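Local coordinates for protein alpha-1,6-mannanase (Bacteroides thetaiotaomicron, PDB 4V1S) that probably hydrolyses internal alpha-1,6-mannosidic linkages of mannan, as an endo-acting member of glycoside hydrolase family 76, at residues S79-N84 with L374-T378; I85-Y89 with W147-L152; S264-F269 with F317-S322. One frame throughout, in Å; residues are numbered along the deposited sequence. Where two conformers were deposited one is given.

Contact 1. Residues S79-N84 with L374-T378; sequences SFIWGN and LRFST
The start of helix 81-97 meets helix 374-394 near its N-terminal end, so closely that Gly83 and Arg375 bring their CA atoms to 4.1 Å. Residues 79 and 80 are extended (phi/psi -61/145 and -62/159); the chain then turns into the helix that carries Trp82, Gly83 and Asn84, and 375-378 is helical too. At Ser79, CB touches Leu374 CD2 at 3.6 Å, while OG (chi1 p) accepts a hydrogen bond from Asn84 ND2 at 2.9 Å and is also hydrogen-bonded to Tyr69 O. Trp82 (chi1 t, chi2 -8°) offers a face of its indole to the aliphatic part of Arg375: CD lies 3.9 Å from the centroid of the six-membered ring, 22° off its normal, a CH-pi contact. Beyond it the guanidinium reaches the indole with its edge, NH1 3.0 Å from Trp82 CZ3. Arg375 takes chi1 p and nearly extended chi2 and chi3, and its NH2 makes a salt bridge with Asp373. At Gly83 the two backbones come closest: a CB there would clash with Leu374 CG. Its CA lies 4.0 Å from Arg375 CB, its C 3.7 Å from Leu374 CD2 and its O 3.2 Å from Thr378 OG1 (chi1 p). Asn84 (chi1 m) turns ND2 back to 3.9 Å from Leu374 CD2. Glycine-mediated packing thus joins the first and last inner helices of the (alpha/alpha)6 barrel, closing the ring. Outside it, Leu374 and Thr378 rest on Ile57 of helix 46-61, Ile81 and Asn84 on Phe113 of helix 99-114; Tyr314 packs beside Trp82 and Arg375.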
# COMPACT_ATOMS: atom_id res chain seq x y z
N SER A 79 -12.76 12.15 3.44
CA SER A 79 -11.83 11.08 3.78
C SER A 79 -10.38 11.53 3.92
O SER A 79 -9.90 12.43 3.21
CB SER A 79 -11.89 9.99 2.72
OG SER A 79 -11.60 10.50 1.42
N PHE A 80 -9.68 10.90 4.85
CA PHE A 80 -8.24 10.95 4.87
C PHE A 80 -7.70 10.35 3.59
O PHE A 80 -8.38 9.60 2.90
CB PHE A 80 -7.70 10.20 6.07
CG PHE A 80 -8.08 10.80 7.40
CD1 PHE A 80 -7.53 11.99 7.82
CD2 PHE A 80 -8.98 10.16 8.24
CE1 PHE A 80 -7.88 12.56 9.02
CE2 PHE A 80 -9.32 10.71 9.46
CZ PHE A 80 -8.76 11.91 9.85
N ILE A 81 -6.47 10.70 3.26
CA ILE A 81 -5.92 10.30 1.97
C ILE A 81 -5.85 8.77 1.81
O ILE A 81 -6.05 8.23 0.69
CB ILE A 81 -4.55 10.99 1.73
CG1 ILE A 81 -4.17 10.92 0.27
CG2 ILE A 81 -3.45 10.40 2.61
CD1 ILE A 81 -2.93 11.74 -0.06
N TRP A 82 -5.61 8.06 2.91
CA TRP A 82 -5.26 6.61 2.82
C TRP A 82 -6.27 5.79 2.00
O TRP A 82 -5.89 5.05 1.12
CB TRP A 82 -5.15 6.05 4.24
CG TRP A 82 -4.50 4.73 4.36
CD1 TRP A 82 -4.13 3.88 3.38
CD2 TRP A 82 -4.21 4.08 5.59
NE1 TRP A 82 -3.56 2.74 3.92
CE2 TRP A 82 -3.61 2.84 5.29
CE3 TRP A 82 -4.40 4.43 6.93
CZ2 TRP A 82 -3.21 1.95 6.26
CZ3 TRP A 82 -3.95 3.56 7.91
CH2 TRP A 82 -3.39 2.33 7.57
N GLY A 83 -7.57 5.90 2.30
CA GLY A 83 -8.56 5.08 1.59
C GLY A 83 -8.60 5.36 0.11
O GLY A 83 -8.88 4.48 -0.68
N ASN A 84 -8.29 6.62 -0.26
CA ASN A 84 -8.21 6.99 -1.65
C ASN A 84 -7.02 6.38 -2.36
O ASN A 84 -7.05 6.20 -3.58
CB ASN A 84 -8.11 8.52 -1.79
CG ASN A 84 -9.33 9.22 -1.24
OD1 ASN A 84 -10.35 9.33 -1.91
ND2 ASN A 84 -9.26 9.61 0.00
N LEU A 374 -13.55 4.27 4.71
CA LEU A 374 -13.22 4.12 3.31
C LEU A 374 -12.16 3.05 3.05
O LEU A 374 -12.24 2.37 2.05
CB LEU A 374 -12.73 5.46 2.77
CG LEU A 374 -12.42 5.54 1.25
CD1 LEU A 374 -13.68 5.22 0.44
CD2 LEU A 374 -11.87 6.92 0.93
N ARG A 375 -11.18 2.90 3.93
CA ARG A 375 -10.14 1.93 3.60
C ARG A 375 -10.60 0.50 3.63
O ARG A 375 -9.97 -0.35 2.97
CB ARG A 375 -8.79 2.14 4.27
CG ARG A 375 -8.85 2.20 5.70
CD ARG A 375 -7.71 2.97 6.40
NE ARG A 375 -8.41 2.90 7.67
CZ ARG A 375 -7.93 2.77 8.87
NH1 ARG A 375 -6.63 2.78 9.12
NH2 ARG A 375 -8.82 2.64 9.86
N PHE A 376 -11.67 0.20 4.38
CA PHE A 376 -12.02 -1.21 4.58
C PHE A 376 -12.43 -1.88 3.25
O PHE A 376 -12.06 -3.03 2.97
CB PHE A 376 -13.14 -1.41 5.60
CG PHE A 376 -12.89 -0.86 6.99
CD1 PHE A 376 -11.67 -0.31 7.40
CD2 PHE A 376 -13.94 -0.92 7.93
CE1 PHE A 376 -11.51 0.19 8.67
CE2 PHE A 376 -13.78 -0.43 9.21
CZ PHE A 376 -12.56 0.14 9.59
N SER A 377 -13.26 -1.21 2.46
CA SER A 377 -13.74 -1.81 1.22
C SER A 377 -12.82 -1.48 0.06
O SER A 377 -12.74 -2.27 -0.88
CB SER A 377 -15.17 -1.40 0.89
OG SER A 377 -16.08 -2.04 1.77
N THR A 378 -12.10 -0.36 0.11
CA THR A 378 -11.25 -0.03 -1.02
C THR A 378 -10.06 -1.03 -1.13
O THR A 378 -9.64 -1.37 -2.25
CB THR A 378 -10.74 1.40 -0.96
OG1 THR A 378 -10.03 1.63 0.26
CG2 THR A 378 -11.90 2.41 -1.13

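Contact 2. Residues I85-Y89 with W147-L152; sequences IFLLY and WTAIGL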
# COMPACT_ATOMS: atom_id res chain seq x y z
N ILE A 85 -5.96 6.07 -1.61
CA ILE A 85 -4.78 5.42 -2.21
C ILE A 85 -5.14 4.03 -2.70
O ILE A 85 -4.69 3.59 -3.78
CB ILE A 85 -3.60 5.40 -1.21
CG1 ILE A 85 -3.23 6.85 -0.79
CG2 ILE A 85 -2.40 4.67 -1.77
CD1 ILE A 85 -2.17 6.91 0.30
N PHE A 86 -5.99 3.30 -1.97
CA PHE A 86 -6.43 2.02 -2.49
C PHE A 86 -7.27 2.15 -3.75
O PHE A 86 -7.18 1.31 -4.61
CB PHE A 86 -7.17 1.21 -1.45
CG PHE A 86 -6.30 0.76 -0.31
CD1 PHE A 86 -5.36 -0.23 -0.49
CD2 PHE A 86 -6.52 1.22 1.01
CE1 PHE A 86 -4.59 -0.70 0.56
CE2 PHE A 86 -5.74 0.76 2.08
CZ PHE A 86 -4.78 -0.20 1.84
N LEU A 87 -8.06 3.22 -3.87
CA LEU A 87 -8.77 3.44 -5.10
C LEU A 87 -7.78 3.72 -6.22
O LEU A 87 -7.87 3.16 -7.29
CB LEU A 87 -9.79 4.59 -4.96
CG LEU A 87 -10.99 4.33 -4.09
CD1 LEU A 87 -11.81 5.59 -3.94
CD2 LEU A 87 -11.83 3.22 -4.69
N LEU A 88 -6.78 4.57 -5.96
CA LEU A 88 -5.74 4.83 -6.96
C LEU A 88 -5.11 3.51 -7.44
O LEU A 88 -4.92 3.28 -8.64
CB LEU A 88 -4.67 5.73 -6.34
CG LEU A 88 -3.45 6.08 -7.17
CD1 LEU A 88 -3.86 6.89 -8.38
CD2 LEU A 88 -2.42 6.83 -6.33
N TYR A 89 -4.73 2.66 -6.50
CA TYR A 89 -4.14 1.34 -6.83
C TYR A 89 -5.10 0.48 -7.68
O TYR A 89 -4.69 -0.22 -8.60
CB TYR A 89 -3.83 0.57 -5.55
CG TYR A 89 -2.73 1.08 -4.66
CD1 TYR A 89 -1.88 2.13 -5.04
CD2 TYR A 89 -2.52 0.48 -3.41
CE1 TYR A 89 -0.89 2.58 -4.14
CE2 TYR A 89 -1.51 0.88 -2.55
CZ TYR A 89 -0.66 1.93 -2.92
OH TYR A 89 0.38 2.30 -2.06
N TRP A 147 3.24 5.79 0.15
CA TRP A 147 2.15 4.99 -0.36
C TRP A 147 1.62 5.54 -1.66
O TRP A 147 1.31 4.80 -2.59
CB TRP A 147 0.98 4.99 0.64
CG TRP A 147 1.00 4.12 1.89
CD1 TRP A 147 1.62 4.37 3.10
CD2 TRP A 147 0.22 2.94 2.09
NE1 TRP A 147 1.29 3.40 4.01
CE2 TRP A 147 0.42 2.52 3.43
CE3 TRP A 147 -0.64 2.20 1.27
CZ2 TRP A 147 -0.22 1.39 3.97
CZ3 TRP A 147 -1.25 1.07 1.80
CH2 TRP A 147 -1.05 0.68 3.15
N THR A 148 1.51 6.87 -1.71
CA THR A 148 0.94 7.54 -2.89
C THR A 148 1.92 7.48 -4.06
O THR A 148 1.52 7.14 -5.18
CB THR A 148 0.57 9.00 -2.57
OG1 THR A 148 -0.37 9.01 -1.48
CG2 THR A 148 -0.02 9.69 -3.75
N ALA A 149 3.21 7.73 -3.78
CA ALA A 149 4.24 7.65 -4.81
C ALA A 149 4.25 6.29 -5.52
O ALA A 149 4.39 6.23 -6.72
CB ALA A 149 5.61 7.96 -4.22
N ILE A 150 4.09 5.21 -4.77
CA ILE A 150 4.02 3.86 -5.33
C ILE A 150 2.90 3.81 -6.35
O ILE A 150 3.12 3.39 -7.48
CB ILE A 150 3.79 2.84 -4.20
CG1 ILE A 150 5.07 2.66 -3.36
CG2 ILE A 150 3.40 1.49 -4.76
CD1 ILE A 150 4.76 2.12 -1.96
N GLY A 151 1.69 4.25 -5.96
CA GLY A 151 0.52 4.22 -6.86
C GLY A 151 0.76 5.08 -8.10
O GLY A 151 0.40 4.68 -9.22
N LEU A 152 1.35 6.28 -7.91
CA LEU A 152 1.59 7.17 -9.05
C LEU A 152 2.65 6.63 -10.01
O LEU A 152 2.52 6.81 -11.21
CB LEU A 152 1.92 8.59 -8.58
CG LEU A 152 0.81 9.27 -7.74
CD1 LEU A 152 1.34 10.56 -7.15
CD2 LEU A 152 -0.41 9.52 -8.62
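Two nearly parallel helices pack here, their axes 9.3 Å apart at closest approach and 17° apart in direction, with CA atoms nearest at Ile85-Thr148 (6.1 Å) and Tyr89-Gly151 (5.5 Å). Trp147 opens the second segment and buries more surface than any other residue of the pair. Its indole turns an edge toward the face of Phe86 in an offset edge-to-face arrangement, centroids 5.7 Å apart and planes at 80°, with Phe86 CZ 3.8 Å from Trp147 CZ3. Ile85 CD1 touches Trp147 CB at 3.7 Å. The backbone of Trp147 is engaged as well: Tyr89 OH donates a 2.7 Å hydrogen bond to its O, a carbonyl whose hydrogen bond from Gly151 N along the helix is weak (3.4 Å). Thr148 sets OG1 3.3 Å from Ile85 CD1; its polar partner is Glu144 O, one turn earlier. Ile150 reaches Tyr89 OH with CB at 4.1 Å. Gly151 is the flat spot against which two side chains settle, its CA 3.5 Å from Tyr89 CE1, at the ring edge, and 4.0 Å from Leu88 CD2; a CB would clash with both residues. Leu152 closes the segment with CD2 4.1 Å from Leu88 CD2. Outer helix 99-114 backs the seam through Phe113, which meets Ile85 and Thr148. Trp147 NE1 is hydrogen-bonded to a glycerol, probably from the crystallisation liquor. Parallel neighbouring inner helices, with an outer helix returning between them, are the repeat of the (alpha/alpha)6 barrel, the six-hairpin fold to which family 76 belongs.

Contact 3. Residues S264-F269 with F317-S322; sequences SYNAGF and FSIIDS
Two helical segments, 264-269 and 317-322, the latter kinked where Ser318 N and Ile319 N lack a hydrogen bond to the preceding turn, run side by side, 23° from parallel, axes 8.0 Å apart at closest approach and Gly268 opposite Ser318 (CA-CA 4.9 Å). Ser318 (chi1 p) is a knob in the hole formed by Ser264, Tyr265, Gly268 and Phe269: OG stands 3.0 Å from Tyr265 CA and 3.7 Å from Gly268 CA, and is hydrogen-bonded to Phe315 O. A CB on Gly268 would strike that OG. Ser322 OG (chi1 m) donates a hydrogen bond to Ser318 O at 2.8 Å and lies 3.3 Å from Gly268 O. Ile319, with chi1 and chi2 both m, brings CD1 to 3.7 Å from Ser264 O and 4.0 Å from Gly268 CA. Phe317 (chi1 p, chi2 -77°) and Phe269 (chi1 m, chi2 -75°) meet tip to tip, CZ to CZ at 4.0 Å. Tyr265 (chi1 p) leads its ring away to stack on Phe315. Small residues allow this tight packing of successive inner helices of an (alpha/alpha)6 barrel. Ala267 and Ile319 touch Ser297 of outer helix 284-301, Phe269 touches inner helix 202-219, and Phe317 meets helix 374-394.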
# COMPACT_ATOMS: atom_id res chain seq x y z
N SER A 264 1.78 -6.74 9.79
CA SER A 264 2.00 -7.39 8.50
C SER A 264 2.57 -6.48 7.41
O SER A 264 3.46 -6.92 6.68
CB SER A 264 0.71 -8.08 8.01
OG SER A 264 -0.35 -7.16 7.90
N TYR A 265 2.07 -5.25 7.29
CA TYR A 265 2.48 -4.39 6.22
C TYR A 265 3.92 -3.87 6.34
O TYR A 265 4.53 -3.52 5.36
CB TYR A 265 1.51 -3.24 6.02
CG TYR A 265 1.60 -2.04 6.95
CD1 TYR A 265 1.89 -2.18 8.34
CD2 TYR A 265 1.35 -0.76 6.47
CE1 TYR A 265 1.94 -1.08 9.18
CE2 TYR A 265 1.41 0.34 7.29
CZ TYR A 265 1.70 0.19 8.65
OH TYR A 265 1.76 1.30 9.45
N ASN A 266 4.46 -3.88 7.54
CA ASN A 266 5.88 -3.51 7.71
C ASN A 266 6.79 -4.61 7.16
O ASN A 266 7.77 -4.33 6.49
CB ASN A 266 6.18 -3.19 9.17
CG ASN A 266 5.77 -1.79 9.52
OD1 ASN A 266 5.80 -0.89 8.65
ND2 ASN A 266 5.36 -1.59 10.74
N ALA A 267 6.40 -5.87 7.36
CA ALA A 267 7.06 -6.99 6.64
C ALA A 267 6.81 -6.91 5.12
O ALA A 267 7.75 -6.98 4.33
CB ALA A 267 6.61 -8.33 7.19
N GLY A 268 5.55 -6.73 4.73
CA GLY A 268 5.19 -6.82 3.32
C GLY A 268 5.84 -5.76 2.46
O GLY A 268 6.38 -6.05 1.41
N PHE A 269 5.80 -4.50 2.88
CA PHE A 269 6.42 -3.47 2.08
C PHE A 269 7.96 -3.62 2.04
O PHE A 269 8.56 -3.27 1.04
CB PHE A 269 6.05 -2.06 2.52
CG PHE A 269 4.71 -1.58 2.01
CD1 PHE A 269 4.57 -1.19 0.68
CD2 PHE A 269 3.63 -1.40 2.87
CE1 PHE A 269 3.37 -0.70 0.21
CE2 PHE A 269 2.44 -0.89 2.39
CZ PHE A 269 2.32 -0.54 1.07
N PHE A 317 -3.09 -6.90 3.16
CA PHE A 317 -3.07 -6.92 1.68
C PHE A 317 -1.64 -6.93 1.18
O PHE A 317 -1.36 -7.46 0.06
CB PHE A 317 -3.85 -5.72 1.10
CG PHE A 317 -3.02 -4.49 1.08
CD1 PHE A 317 -2.78 -3.76 2.20
CD2 PHE A 317 -2.23 -4.25 -0.05
CE1 PHE A 317 -1.88 -2.71 2.18
CE2 PHE A 317 -1.35 -3.19 -0.09
CZ PHE A 317 -1.16 -2.44 1.04
N SER A 318 -0.71 -6.36 1.97
CA SER A 318 0.70 -6.29 1.53
C SER A 318 1.36 -7.67 1.43
O SER A 318 2.28 -7.86 0.63
CB SER A 318 1.54 -5.37 2.42
OG SER A 318 1.63 -5.86 3.73
N ILE A 319 0.87 -8.63 2.21
CA ILE A 319 1.37 -10.00 2.10
C ILE A 319 0.89 -10.60 0.78
O ILE A 319 1.65 -11.30 0.08
CB ILE A 319 0.93 -10.86 3.30
CG1 ILE A 319 1.50 -10.27 4.61
CG2 ILE A 319 1.33 -12.33 3.11
CD1 ILE A 319 2.99 -9.96 4.60
N ILE A 320 -0.36 -10.30 0.40
CA ILE A 320 -0.87 -10.78 -0.89
C ILE A 320 -0.10 -10.16 -2.05
O ILE A 320 0.29 -10.87 -2.99
CB ILE A 320 -2.38 -10.53 -1.01
CG1 ILE A 320 -3.14 -11.17 0.16
CG2 ILE A 320 -2.89 -11.06 -2.35
CD1 ILE A 320 -4.66 -10.99 0.10
N ASP A 321 0.19 -8.85 -1.97
CA ASP A 321 1.00 -8.23 -3.02
C ASP A 321 2.42 -8.84 -3.07
O ASP A 321 3.00 -8.93 -4.16
CB ASP A 321 1.10 -6.69 -2.84
CG ASP A 321 0.03 -5.94 -3.59
OD1 ASP A 321 -0.60 -6.56 -4.48
OD2 ASP A 321 -0.15 -4.73 -3.32
N SER A 322 2.96 -9.24 -1.91
CA SER A 322 4.25 -9.94 -1.83
C SER A 322 4.19 -11.26 -2.58
O SER A 322 5.13 -11.60 -3.31
CB SER A 322 4.70 -10.12 -0.35
OG SER A 322 4.92 -8.84 0.27

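Overall arrangement
Contacts 1 and 2 share helix 81-97 and have centres 11 Å apart; contact 3 joins the inner-helix pair across the barrel from that of contact 2, and lies about 17 Å from contact 1 and 15 Å from contact 2, centre to centre. Aromatic side chains bridge the middle: Trp82 NE1 lies 3.3 Å from Trp147 CH2, Trp147 CZ3 3.6 Å from Phe317 CZ, and Phe86 CE1 3.7 Å from Phe317 CE1. Trp82, Trp147 and Tyr265, one from each contact, approach bound glycerol, probably from the crystallisation liquor, to within about 4 Å, consistent with a sugar-binding pocket at the N-terminal ends of the inner helices. Along the chain, contact 1 encloses the other two, which follow in series.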